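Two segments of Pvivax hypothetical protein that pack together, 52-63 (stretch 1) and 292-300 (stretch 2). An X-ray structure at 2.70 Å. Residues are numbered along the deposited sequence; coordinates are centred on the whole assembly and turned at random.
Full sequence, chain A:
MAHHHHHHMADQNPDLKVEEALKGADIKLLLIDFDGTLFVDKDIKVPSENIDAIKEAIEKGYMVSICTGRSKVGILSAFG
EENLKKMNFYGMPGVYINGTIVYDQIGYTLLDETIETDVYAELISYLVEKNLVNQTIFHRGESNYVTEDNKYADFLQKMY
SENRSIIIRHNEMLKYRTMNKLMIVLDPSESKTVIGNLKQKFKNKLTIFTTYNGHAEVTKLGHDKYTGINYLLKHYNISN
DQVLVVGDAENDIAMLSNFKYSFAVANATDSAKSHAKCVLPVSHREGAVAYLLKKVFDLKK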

# COMPACT_ATOMS: atom_id res chain seq x y z
N ASP A 52 16.53 26.40 -5.82
CA ASP A 52 16.54 27.32 -4.67
C ASP A 52 15.58 26.85 -3.58
O ASP A 52 15.86 26.98 -2.40
CB ASP A 52 16.16 28.75 -5.08
CG ASP A 52 17.19 29.39 -5.98
OD1 ASP A 52 18.38 29.44 -5.59
OD2 ASP A 52 16.81 29.84 -7.09
N ALA A 53 14.44 26.32 -4.01
CA ALA A 53 13.41 25.85 -3.08
C ALA A 53 13.98 24.75 -2.21
O ALA A 53 13.87 24.79 -0.98
CB ALA A 53 12.20 25.35 -3.84
N ILE A 54 14.61 23.78 -2.86
CA ILE A 54 15.26 22.70 -2.15
C ILE A 54 16.41 23.26 -1.30
O ILE A 54 16.55 22.91 -0.12
CB ILE A 54 15.75 21.62 -3.11
CG1 ILE A 54 14.53 20.92 -3.75
CG2 ILE A 54 16.62 20.60 -2.37
CD1 ILE A 54 14.87 20.07 -4.95
N LYS A 55 17.21 24.15 -1.89
CA LYS A 55 18.31 24.81 -1.18
C LYS A 55 17.82 25.38 0.13
O LYS A 55 18.40 25.13 1.18
CB LYS A 55 18.92 25.92 -2.02
CG LYS A 55 20.17 26.57 -1.44
CD LYS A 55 20.74 27.62 -2.40
CE LYS A 55 21.92 28.39 -1.79
NZ LYS A 55 23.24 27.69 -1.95
N GLU A 56 16.72 26.13 0.08
CA GLU A 56 16.20 26.79 1.27
C GLU A 56 15.60 25.78 2.25
O GLU A 56 15.76 25.93 3.46
CB GLU A 56 15.17 27.85 0.88
CG GLU A 56 14.82 28.82 2.01
CD GLU A 56 13.86 29.93 1.58
OE1 GLU A 56 13.58 30.04 0.37
OE2 GLU A 56 13.38 30.68 2.46
N ALA A 57 14.93 24.76 1.72
CA ALA A 57 14.29 23.72 2.54
C ALA A 57 15.30 23.03 3.44
O ALA A 57 15.03 22.78 4.61
CB ALA A 57 13.58 22.69 1.65
N ILE A 58 16.48 22.75 2.88
CA ILE A 58 17.58 22.12 3.63
C ILE A 58 18.14 23.08 4.68
O ILE A 58 18.47 22.68 5.79
CB ILE A 58 18.69 21.65 2.68
CG1 ILE A 58 18.16 20.51 1.81
CG2 ILE A 58 19.90 21.17 3.46
CD1 ILE A 58 18.94 20.29 0.56
N GLU A 59 18.23 24.36 4.33
CA GLU A 59 18.65 25.39 5.29
C GLU A 59 17.61 25.65 6.39
O GLU A 59 17.96 25.86 7.54
CB GLU A 59 18.98 26.67 4.54
CG GLU A 59 20.19 26.48 3.63
CD GLU A 59 20.40 27.61 2.65
OE1 GLU A 59 19.53 28.52 2.56
OE2 GLU A 59 21.44 27.58 1.96
N LYS A 60 16.33 25.61 6.04
CA LYS A 60 15.26 25.82 7.02
C LYS A 60 15.05 24.59 7.91
O LYS A 60 14.32 24.66 8.90
CB LYS A 60 13.93 26.17 6.32
CG LYS A 60 13.96 27.43 5.49
CD LYS A 60 13.53 28.66 6.26
CE LYS A 60 13.00 29.75 5.33
NZ LYS A 60 11.97 30.57 6.02
N GLY A 61 15.68 23.47 7.56
CA GLY A 61 15.75 22.30 8.44
C GLY A 61 14.88 21.13 8.03
O GLY A 61 14.73 20.18 8.80
N TYR A 62 14.31 21.19 6.82
CA TYR A 62 13.45 20.13 6.30
C TYR A 62 14.30 18.98 5.75
O TYR A 62 15.30 19.21 5.09
CB TYR A 62 12.51 20.65 5.20
CG TYR A 62 11.55 21.71 5.68
CD1 TYR A 62 10.34 21.37 6.26
CD2 TYR A 62 11.87 23.06 5.59
CE1 TYR A 62 9.46 22.35 6.73
CE2 TYR A 62 11.01 24.04 6.06
CZ TYR A 62 9.81 23.68 6.62
OH TYR A 62 8.96 24.66 7.08
N MET A 63 13.88 17.75 6.05
CA MET A 63 14.44 16.57 5.43
C MET A 63 13.77 16.42 4.08
O MET A 63 12.55 16.53 3.96
CB MET A 63 14.19 15.32 6.27
CG MET A 63 14.79 14.05 5.65
SD MET A 63 14.98 12.67 6.79
CE MET A 63 16.31 13.24 7.86
N LEU A 292 4.91 25.26 -4.17
CA LEU A 292 4.40 24.57 -3.00
C LEU A 292 5.30 24.76 -1.79
O LEU A 292 4.81 25.05 -0.70
CB LEU A 292 4.21 23.08 -3.31
CG LEU A 292 3.70 22.12 -2.24
CD1 LEU A 292 2.49 22.66 -1.51
CD2 LEU A 292 3.37 20.78 -2.88
N LEU A 293 6.61 24.63 -1.97
CA LEU A 293 7.54 24.77 -0.84
C LEU A 293 7.48 26.18 -0.22
O LEU A 293 7.59 26.32 1.00
CB LEU A 293 8.99 24.44 -1.25
CG LEU A 293 9.31 23.05 -1.82
CD1 LEU A 293 10.79 22.74 -1.62
CD2 LEU A 293 8.45 21.96 -1.20
N LYS A 294 7.29 27.20 -1.06
CA LYS A 294 7.13 28.57 -0.58
C LYS A 294 5.92 28.68 0.36
O LYS A 294 6.00 29.30 1.42
CB LYS A 294 7.00 29.56 -1.76
N LYS A 295 4.82 28.04 -0.01
CA LYS A 295 3.62 28.06 0.83
C LYS A 295 3.79 27.23 2.11
O LYS A 295 3.19 27.53 3.14
CB LYS A 295 2.38 27.62 0.04
CG LYS A 295 2.08 28.55 -1.15
CD LYS A 295 0.61 28.90 -1.27
CE LYS A 295 0.36 30.08 -2.22
NZ LYS A 295 0.77 31.41 -1.65
N VAL A 296 4.63 26.19 2.03
CA VAL A 296 4.98 25.41 3.22
C VAL A 296 5.90 26.21 4.13
O VAL A 296 5.73 26.16 5.35
CB VAL A 296 5.65 24.06 2.86
CG1 VAL A 296 6.14 23.33 4.12
CG2 VAL A 296 4.67 23.17 2.11
N PHE A 297 6.84 26.95 3.55
CA PHE A 297 7.81 27.72 4.34
C PHE A 297 7.15 28.78 5.22
O PHE A 297 7.53 28.93 6.38
CB PHE A 297 8.87 28.42 3.46
CG PHE A 297 9.80 27.47 2.75
CD1 PHE A 297 10.21 26.28 3.33
CD2 PHE A 297 10.27 27.78 1.49
CE1 PHE A 297 11.05 25.42 2.65
CE2 PHE A 297 11.13 26.92 0.82
CZ PHE A 297 11.52 25.74 1.40
N ASP A 298 6.18 29.50 4.68
CA ASP A 298 5.56 30.59 5.44
C ASP A 298 4.45 30.14 6.40
O ASP A 298 3.84 30.97 7.06
CB ASP A 298 5.11 31.75 4.54
CG ASP A 298 4.16 31.33 3.46
OD1 ASP A 298 3.29 30.47 3.74
OD2 ASP A 298 4.29 31.85 2.33
N LEU A 299 4.22 28.83 6.51
CA LEU A 299 3.55 28.29 7.69
C LEU A 299 4.39 28.60 8.94
O LEU A 299 3.84 28.90 9.99
CB LEU A 299 3.37 26.78 7.60
CG LEU A 299 2.45 26.15 6.56
CD1 LEU A 299 2.69 24.64 6.49
CD2 LEU A 299 0.99 26.44 6.86
N LYS A 300 5.72 28.52 8.83
CA LYS A 300 6.62 28.75 9.97
C LYS A 300 7.05 30.21 10.04
O LYS A 300 6.21 31.10 10.05
CB LYS A 300 7.85 27.83 9.89

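Two helices brought together from segments more than two hundred residues apart in sequence can pack through one large aromatic side chain set against small residues on the partner. The contact between residues 52-63 and 292-300 is a compact example. The helices run in roughly the same direction, with 27° between their axes and a closest approach of 10.0 Å, and together the segments bury 376 Å². No hydrogen bond crosses between them among the modelled atoms, so what can be seen is a matter of shape and apolar packing.

Phe297 covers the most surface. Its CA-to-CB bond points sideways to the other segment, but with chi1 at -67° (m) the ring end comes nearer and reaches the backbone of the first helix. There Phe297 CZ lies 3.5 Å from Ala53 O, 3.6 Å from Ala57 N and 3.7 Å from Ala57 CB. The ring meets the main chain at two residues, Ala53 and Ala57, whose side chains are single methyl groups. Ala53 O and Ala57 N are already paired with each other in a 2.9 Å helical hydrogen bond, so the ring packs against a backbone whose polar atoms have partners. Ala53 O sits at the edge of the ring, near its plane. Two longer, charged side chains border the same ring: Glu56 OE1 is 4.0 Å from Phe297 CE2, and Lys60 CG is 4.5 Å from Phe297 CD1. These two are one helical turn apart, and a long salt bridge, 3.8 Å between Lys60 NZ and Glu56 OE2, links them beside the aromatic group.

Tyr62 is the next major contributor, and it reaches the contact from beyond the end of its helix. Gly61, the first residue to leave helical geometry, has a positive phi of 107°; a side chain there would be jammed against the carbonyl oxygen of Lys60. After this turn Tyr62 N bonds back to Ala57 O at 2.8 Å, and the tyrosine CA-to-CB bond points toward the second segment. Tyr62 CE2 comes within 3.6 Å of Phe297 CD1. The two ring centroids are 5.6 Å apart and the planes meet at 46°, an oblique pairing. Farther along the ring, Tyr62 CE1 is 4.3 Å from Val296 CG1. The phenol oxygen makes no hydrogen bond across the interface: Tyr62 OH is 4.0 Å from Val296 O.

Leu293, one turn before Phe297, extends the packing toward the start of both segments. Its CA-to-CB bond points toward the first segment, and Leu293 CD1 lies 3.7 Å from Ala53 CB and 4.3 Å from Ala57 CB. The closest backbone register, 6.4 Å between Ala53 CA and Leu293 CA, falls at this pair. Ala53 and Ala57 thus each meet both Leu293 and Phe297, and the example illustrates a principle: small residues one turn apart on one helix are matched by larger side chains with the same spacing on the other.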